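Local coordinates for protein probable thiosulfate sulfurtransferase (Thermus thermophilus, PDB 2EG4) that probably transfers sulfur from thiosulfate to cyanide, as a protein with two rhodanese-like domains, and binds a zinc ion, at residues A33-L38 with S217-L222; G188-S193 with R212-S217. All blocks are in the same frame, centred on the assembly; numbering follows the deposited sequence.

Interaction 1 of 2, residues A33-L38 with S217-L222. With ZN (zinc ion), chain C.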
loop_
_atom_site.group_PDB
_atom_site.type_symbol
_atom_site.label_atom_id
_atom_site.label_comp_id
_atom_site.label_asym_id
_atom_site.label_seq_id
_atom_site.Cartn_x
_atom_site.Cartn_y
_atom_site.Cartn_z
ATOM N N ALA A 33 -8.986 -4.871 2.465
ATOM C CA ALA A 33 -10.412 -4.617 2.248
ATOM C C ALA A 33 -11.009 -3.226 2.043
ATOM O O ALA A 33 -11.778 -3.009 1.105
ATOM C CB ALA A 33 -11.199 -5.330 3.333
ATOM N N PRO A 34 -10.701 -2.278 2.934
ATOM C CA PRO A 34 -11.251 -0.929 2.814
ATOM C C PRO A 34 -10.945 -0.185 1.522
ATOM O O PRO A 34 -9.786 0.064 1.223
ATOM C CB PRO A 34 -10.645 -0.193 4.019
ATOM C CG PRO A 34 -10.294 -1.282 4.971
ATOM C CD PRO A 34 -9.776 -2.369 4.077
ATOM N N LYS A 35 -11.987 0.144 0.766
ATOM C CA LYS A 35 -11.845 0.944 -0.451
ATOM C C LYS A 35 -12.124 2.373 0.028
ATOM O O LYS A 35 -13.141 2.644 0.670
ATOM C CB LYS A 35 -12.855 0.514 -1.519
ATOM C CG LYS A 35 -12.358 -0.668 -2.367
ATOM C CD LYS A 35 -13.304 -0.977 -3.516
ATOM C CE LYS A 35 -14.525 -1.725 -3.041
ATOM N NZ LYS A 35 -14.163 -3.130 -2.700
ATOM N N LEU A 36 -11.215 3.287 -0.281
ATOM C CA LEU A 36 -11.334 4.666 0.170
ATOM C C LEU A 36 -11.796 5.692 -0.845
ATOM O O LEU A 36 -11.555 5.548 -2.048
ATOM C CB LEU A 36 -9.990 5.134 0.723
ATOM C CG LEU A 36 -9.582 4.649 2.117
ATOM C CD1 LEU A 36 -9.626 3.145 2.205
ATOM C CD2 LEU A 36 -8.199 5.141 2.405
ATOM N N ARG A 37 -12.466 6.730 -0.342
ATOM C CA ARG A 37 -12.906 7.854 -1.161
ATOM C C ARG A 37 -12.274 9.050 -0.448
ATOM O O ARG A 37 -12.587 9.329 0.717
ATOM C CB ARG A 37 -14.435 7.990 -1.186
ATOM C CG ARG A 37 -14.881 9.129 -2.090
ATOM C CD ARG A 37 -16.387 9.343 -2.124
ATOM N NE ARG A 37 -16.776 10.413 -3.051
ATOM C CZ ARG A 37 -16.730 11.715 -2.769
ATOM N NH1 ARG A 37 -16.312 12.113 -1.576
ATOM N NH2 ARG A 37 -17.105 12.620 -3.675
ATOM N N LEU A 38 -11.365 9.736 -1.135
ATOM C CA LEU A 38 -10.651 10.854 -0.542
ATOM C C LEU A 38 -10.697 12.071 -1.434
ATOM O O LEU A 38 -9.781 12.316 -2.228
ATOM C CB LEU A 38 -9.203 10.442 -0.258
ATOM C CG LEU A 38 -9.011 9.232 0.665
ATOM C CD1 LEU A 38 -7.544 8.781 0.615
ATOM C CD2 LEU A 38 -9.388 9.588 2.094
ATOM N N SER A 217 -7.458 5.064 -6.405
ATOM C CA SER A 217 -7.250 4.330 -7.645
ATOM C C SER A 217 -8.456 4.304 -8.577
ATOM O O SER A 217 -9.344 5.153 -8.481
ATOM C CB SER A 217 -6.790 2.897 -7.359
ATOM O OG SER A 217 -5.381 2.845 -7.191
ATOM N N MET A 218 -8.468 3.339 -9.495
ATOM C CA MET A 218 -9.543 3.230 -10.493
ATOM C C MET A 218 -10.964 3.070 -9.924
ATOM O O MET A 218 -11.934 3.565 -10.509
ATOM C CB MET A 218 -9.222 2.079 -11.463
ATOM C CG MET A 218 -9.634 2.333 -12.908
ATOM S SD MET A 218 -8.835 3.807 -13.674
ATOM C CE MET A 218 -10.138 4.238 -14.796
ATOM N N HIS A 219 -11.107 2.391 -8.793
ATOM C CA HIS A 219 -12.442 2.261 -8.218
ATOM C C HIS A 219 -12.993 3.654 -7.902
ATOM O O HIS A 219 -14.099 4.005 -8.326
ATOM C CB HIS A 219 -12.418 1.398 -6.945
ATOM C CG HIS A 219 -13.781 1.081 -6.414
ATOM N ND1 HIS A 219 -14.509 -0.011 -6.835
ATOM C CD2 HIS A 219 -14.568 1.738 -5.528
ATOM C CE1 HIS A 219 -15.686 -0.014 -6.233
ATOM N NE2 HIS A 219 -15.747 1.036 -5.436
ATOM N N GLU A 220 -12.223 4.471 -7.186
ATOM C CA GLU A 220 -12.707 5.802 -6.858
ATOM C C GLU A 220 -12.898 6.636 -8.113
ATOM O O GLU A 220 -13.904 7.313 -8.265
ATOM C CB GLU A 220 -11.740 6.530 -5.943
ATOM C CG GLU A 220 -12.214 7.936 -5.654
ATOM C CD GLU A 220 -11.201 8.747 -4.911
ATOM O OE1 GLU A 220 -10.003 8.697 -5.284
ATOM O OE2 GLU A 220 -11.600 9.457 -3.960
ATOM N N TRP A 221 -11.930 6.563 -9.022
ATOM C CA TRP A 221 -11.976 7.348 -10.252
ATOM C C TRP A 221 -13.286 7.130 -10.998
ATOM O O TRP A 221 -13.911 8.082 -11.465
ATOM C CB TRP A 221 -10.767 6.997 -11.143
ATOM C CG TRP A 221 -10.597 7.901 -12.361
ATOM C CD1 TRP A 221 -11.151 7.736 -13.602
ATOM C CD2 TRP A 221 -9.807 9.101 -12.432
ATOM N NE1 TRP A 221 -10.753 8.765 -14.446
ATOM C CE2 TRP A 221 -9.931 9.614 -13.751
ATOM C CE3 TRP A 221 -9.009 9.790 -11.514
ATOM C CZ2 TRP A 221 -9.282 10.789 -14.167
ATOM C CZ3 TRP A 221 -8.359 10.955 -11.922
ATOM C CH2 TRP A 221 -8.499 11.442 -13.242
ATOM N N LEU A 222 -13.715 5.879 -11.093
ATOM C CA LEU A 222 -14.968 5.575 -11.781
ATOM C C LEU A 222 -16.194 5.983 -10.957
ATOM O O LEU A 222 -17.167 6.482 -11.508
ATOM C CB LEU A 222 -15.042 4.083 -12.116
ATOM C CG LEU A 222 -14.071 3.625 -13.219
ATOM C CD1 LEU A 222 -14.131 2.110 -13.378
ATOM C CD2 LEU A 222 -14.434 4.323 -14.547
HETATM ZN ZN ZN C . -14.077 -1.506 -8.296
HETATM O O HOH W 1 -8.584 10.382 -3.796
#
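Lys35 lays its aliphatic chain over one face of the His219 imidazole. CD stands 3.5 Å from the ring centroid and only 4° off the ring normal, which identifies a CH-pi contact over the centre rather than at the rim. With CG beside the backbone N (chi1 -85°) and CD extended beyond it, a methylene covers the ring. The bends at chi3 and chi4 turn Lys35 CE over the CE1 and NE2 side, 3.8 Å from His219 CE1, and leave Lys35 NZ 5.2 Å from His219 ND1. His219 ND1 binds the zinc ion at 2.1 Å, and Cys151, Cys152 and His192 complete the site. Metal coordination probably polarises the ring that the lysine covers.

One helical position on, Glu220 reaches across to backbone. Its extended chain carries the carboxylate across the gap, and Leu38 N donates a hydrogen bond to Glu220 OE2 at 2.8 Å. The amide meets this oxygen on the syn side, 35° out of the carboxylate plane. Glu220 OE1 accepts a hydrogen bond from a water 2.7 Å away, which also donates to Leu38 O, and is also hydrogen-bonded to Tyr214 OH. An alanine in place of Glu220 would probably leave Leu38 N without its carboxylate acceptor and deprive the bridging water of one of its two mates. Arg37 runs across the Glu220 side chain at about a right angle, its CG 3.8 Å from Glu220 OE2, while its guanidinium forms salt bridges with Glu224 and Glu43.

The contact thus joins the two rhodanese-like domains: the loop between strand 27-28 and helix 41-57 faces helix 217-223, Leu38 packs against Leu44 and Leu47 of helix 41-57, and Glu220 touches Ala125 of helix 125-129.

Interaction 2 of 2, residues G188-S193 with R212-S217. With ZN (zinc ion), chain C; SO4 (sulfate ion), chain D.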
loop_
_atom_site.group_PDB
_atom_site.type_symbol
_atom_site.label_atom_id
_atom_site.label_comp_id
_atom_site.label_asym_id
_atom_site.label_seq_id
_atom_site.Cartn_x
_atom_site.Cartn_y
_atom_site.Cartn_z
ATOM N N GLY A 188 3.666 8.780 -10.097
ATOM C CA GLY A 188 2.449 8.408 -9.402
ATOM C C GLY A 188 2.144 6.990 -9.843
ATOM O O GLY A 188 2.498 6.586 -10.954
ATOM N N VAL A 189 1.542 6.206 -8.957
ATOM C CA VAL A 189 1.192 4.846 -9.309
ATOM C C VAL A 189 -0.228 4.564 -8.864
ATOM O O VAL A 189 -0.669 5.078 -7.840
ATOM C CB VAL A 189 2.131 3.805 -8.638
ATOM C CG1 VAL A 189 3.508 3.824 -9.315
ATOM C CG2 VAL A 189 2.291 4.099 -7.174
ATOM N N TYR A 190 -0.953 3.768 -9.642
ATOM C CA TYR A 190 -2.322 3.433 -9.262
ATOM C C TYR A 190 -2.742 2.091 -9.843
ATOM O O TYR A 190 -2.047 1.506 -10.683
ATOM C CB TYR A 190 -3.294 4.529 -9.743
ATOM C CG TYR A 190 -3.656 4.438 -11.212
ATOM C CD1 TYR A 190 -4.737 3.672 -11.630
ATOM C CD2 TYR A 190 -2.933 5.142 -12.172
ATOM C CE1 TYR A 190 -5.112 3.606 -12.966
ATOM C CE2 TYR A 190 -3.298 5.086 -13.532
ATOM C CZ TYR A 190 -4.387 4.320 -13.916
ATOM O OH TYR A 190 -4.797 4.246 -15.229
ATOM N N CYS A 191 -3.868 1.580 -9.355
ATOM C CA CYS A 191 -4.433 0.328 -9.856
ATOM C C CYS A 191 -5.923 0.313 -9.537
ATOM O O CYS A 191 -6.584 1.304 -9.816
ATOM C CB CYS A 191 -3.704 -0.880 -9.271
ATOM S SG CYS A 191 -3.571 -0.905 -7.484
ATOM N N HIS A 192 -6.465 -0.770 -8.956
ATOM C CA HIS A 192 -7.896 -0.796 -8.645
ATOM C C HIS A 192 -8.203 -0.130 -7.311
ATOM O O HIS A 192 -9.050 0.753 -7.232
ATOM C CB HIS A 192 -8.438 -2.224 -8.623
ATOM C CG HIS A 192 -9.894 -2.298 -8.279
ATOM N ND1 HIS A 192 -10.366 -3.027 -7.207
ATOM C CD2 HIS A 192 -10.974 -1.694 -8.831
ATOM C CE1 HIS A 192 -11.673 -2.867 -7.112
ATOM N NE2 HIS A 192 -12.067 -2.063 -8.082
ATOM N N SER A 193 -7.515 -0.544 -6.247
ATOM C CA SER A 193 -7.772 0.083 -4.971
ATOM C C SER A 193 -6.481 0.346 -4.221
ATOM O O SER A 193 -6.455 0.352 -2.993
ATOM C CB SER A 193 -8.741 -0.742 -4.108
ATOM O OG SER A 193 -8.215 -2.030 -3.785
ATOM N N ARG A 212 4.361 8.199 -5.426
ATOM C CA ARG A 212 3.218 8.567 -4.582
ATOM C C ARG A 212 2.096 7.656 -5.042
ATOM O O ARG A 212 1.909 7.454 -6.240
ATOM C CB ARG A 212 2.805 10.017 -4.814
ATOM C CG ARG A 212 3.834 11.047 -4.414
ATOM C CD ARG A 212 3.355 12.412 -4.882
ATOM N NE ARG A 212 2.103 12.785 -4.234
ATOM C CZ ARG A 212 1.397 13.869 -4.540
ATOM N NH1 ARG A 212 1.816 14.693 -5.492
ATOM N NH2 ARG A 212 0.272 14.136 -3.886
ATOM N N ASN A 213 1.331 7.133 -4.087
ATOM C CA ASN A 213 0.280 6.153 -4.356
ATOM C C ASN A 213 -1.124 6.733 -4.410
ATOM O O ASN A 213 -1.570 7.344 -3.448
ATOM C CB ASN A 213 0.360 5.080 -3.239
ATOM C CG ASN A 213 -0.456 3.807 -3.529
ATOM O OD1 ASN A 213 -0.768 3.022 -2.603
ATOM N ND2 ASN A 213 -0.761 3.570 -4.770
ATOM N N TYR A 214 -1.810 6.524 -5.530
ATOM C CA TYR A 214 -3.186 6.992 -5.701
ATOM C C TYR A 214 -4.033 5.905 -5.067
ATOM O O TYR A 214 -4.514 4.992 -5.735
ATOM C CB TYR A 214 -3.559 7.141 -7.186
ATOM C CG TYR A 214 -5.021 7.510 -7.403
ATOM C CD1 TYR A 214 -5.761 8.134 -6.399
ATOM C CD2 TYR A 214 -5.665 7.200 -8.595
ATOM C CE1 TYR A 214 -7.121 8.423 -6.581
ATOM C CE2 TYR A 214 -7.002 7.489 -8.791
ATOM C CZ TYR A 214 -7.730 8.097 -7.769
ATOM O OH TYR A 214 -9.065 8.343 -7.949
ATOM N N LEU A 215 -4.224 6.040 -3.756
ATOM C CA LEU A 215 -4.962 5.048 -2.989
ATOM C C LEU A 215 -6.391 4.814 -3.478
ATOM O O LEU A 215 -6.832 3.670 -3.542
ATOM C CB LEU A 215 -4.927 5.445 -1.514
ATOM C CG LEU A 215 -5.507 4.453 -0.518
ATOM C CD1 LEU A 215 -4.838 3.076 -0.663
ATOM C CD2 LEU A 215 -5.314 5.022 0.867
ATOM N N GLY A 216 -7.113 5.878 -3.842
ATOM C CA GLY A 216 -8.474 5.692 -4.343
ATOM C C GLY A 216 -8.478 4.835 -5.587
ATOM O O GLY A 216 -9.370 3.974 -5.823
ATOM N N SER A 217 -7.458 5.064 -6.405
ATOM C CA SER A 217 -7.250 4.330 -7.645
ATOM C C SER A 217 -8.456 4.304 -8.577
ATOM O O SER A 217 -9.344 5.153 -8.481
ATOM C CB SER A 217 -6.790 2.897 -7.359
ATOM O OG SER A 217 -5.381 2.845 -7.191
HETATM ZN ZN ZN C . -14.077 -1.506 -8.296
HETATM S S SO4 D . -5.453 -3.773 -6.815
HETATM O O1 SO4 D . -6.449 -4.885 -6.668
HETATM O O2 SO4 D . -5.526 -3.237 -8.214
HETATM O O3 SO4 D . -5.766 -2.682 -5.834
HETATM O O4 SO4 D . -4.071 -4.298 -6.555
#
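Tyr190 and Tyr214 meet through their CB atoms, 3.7 Å apart, and then diverge. Tyr190 CG sits between its own backbone N and carbonyl carbon (chi1 79°), which carries the ring away from the 212-217 segment, and its hydroxyl goes to Ile158 N and Ser161 OG. Tyr190 CB comes up at the edge of the Tyr214 ring, while the Ser217 amide nitrogen lies 3.2 Å above the plane of that ring, over the centre. Upstream the backbones pair as parallel strands, Val189 N donating to Arg212 O at 3.0 Å and Val189 O accepting from Tyr214 N at 3.0 Å. Strands 186-190 and 210-213 are the two arms of a beta-alpha-beta crossover through helix 195-206. Past the strands, where Tyr214 centres an inverse gamma turn, the Ser217 hydroxyl takes over: OG accepts from Cys191 N at 2.9 Å, nearly straight at 174°, and donates to Tyr214 O at 2.7 Å. Cys191 to Arg196 fits the CX4R active-site loop of rhodaneses, where a sulfate, probably from the crystallisation liquor, is bound. A chi1 of 52° puts Cys191 SG beside this ion, 3.1 Å from sulfate O2. The amides of His192 and Ser193 donate to it, as do Ala195 N and Arg196, whereas the His192 ring reaches away to bind zinc through NE2, 2.1 Å from the metal.

How the interactions relate
The centres of the two interactions lie 9 Å apart, and Ser217 belongs to both. Along the chain the order is 33-38, 188-193, 212-217 and 217-222, so interaction 2, local to the second rhodanese-like domain, falls between the two halves of the interdomain interaction 1. Strand 210-213 at the sheet edge leads almost directly into helix 217-223. Met218 N probably donates a hydrogen bond to Cys191 O at 2.8 Å, and Leu36 CD2 packs 3.3 Å from Leu215 CD2. Each interaction supplies one histidine to the same zinc, and the metal thereby ties helix 217-223 to the loop after strand 186-190, beside the bound sulfate.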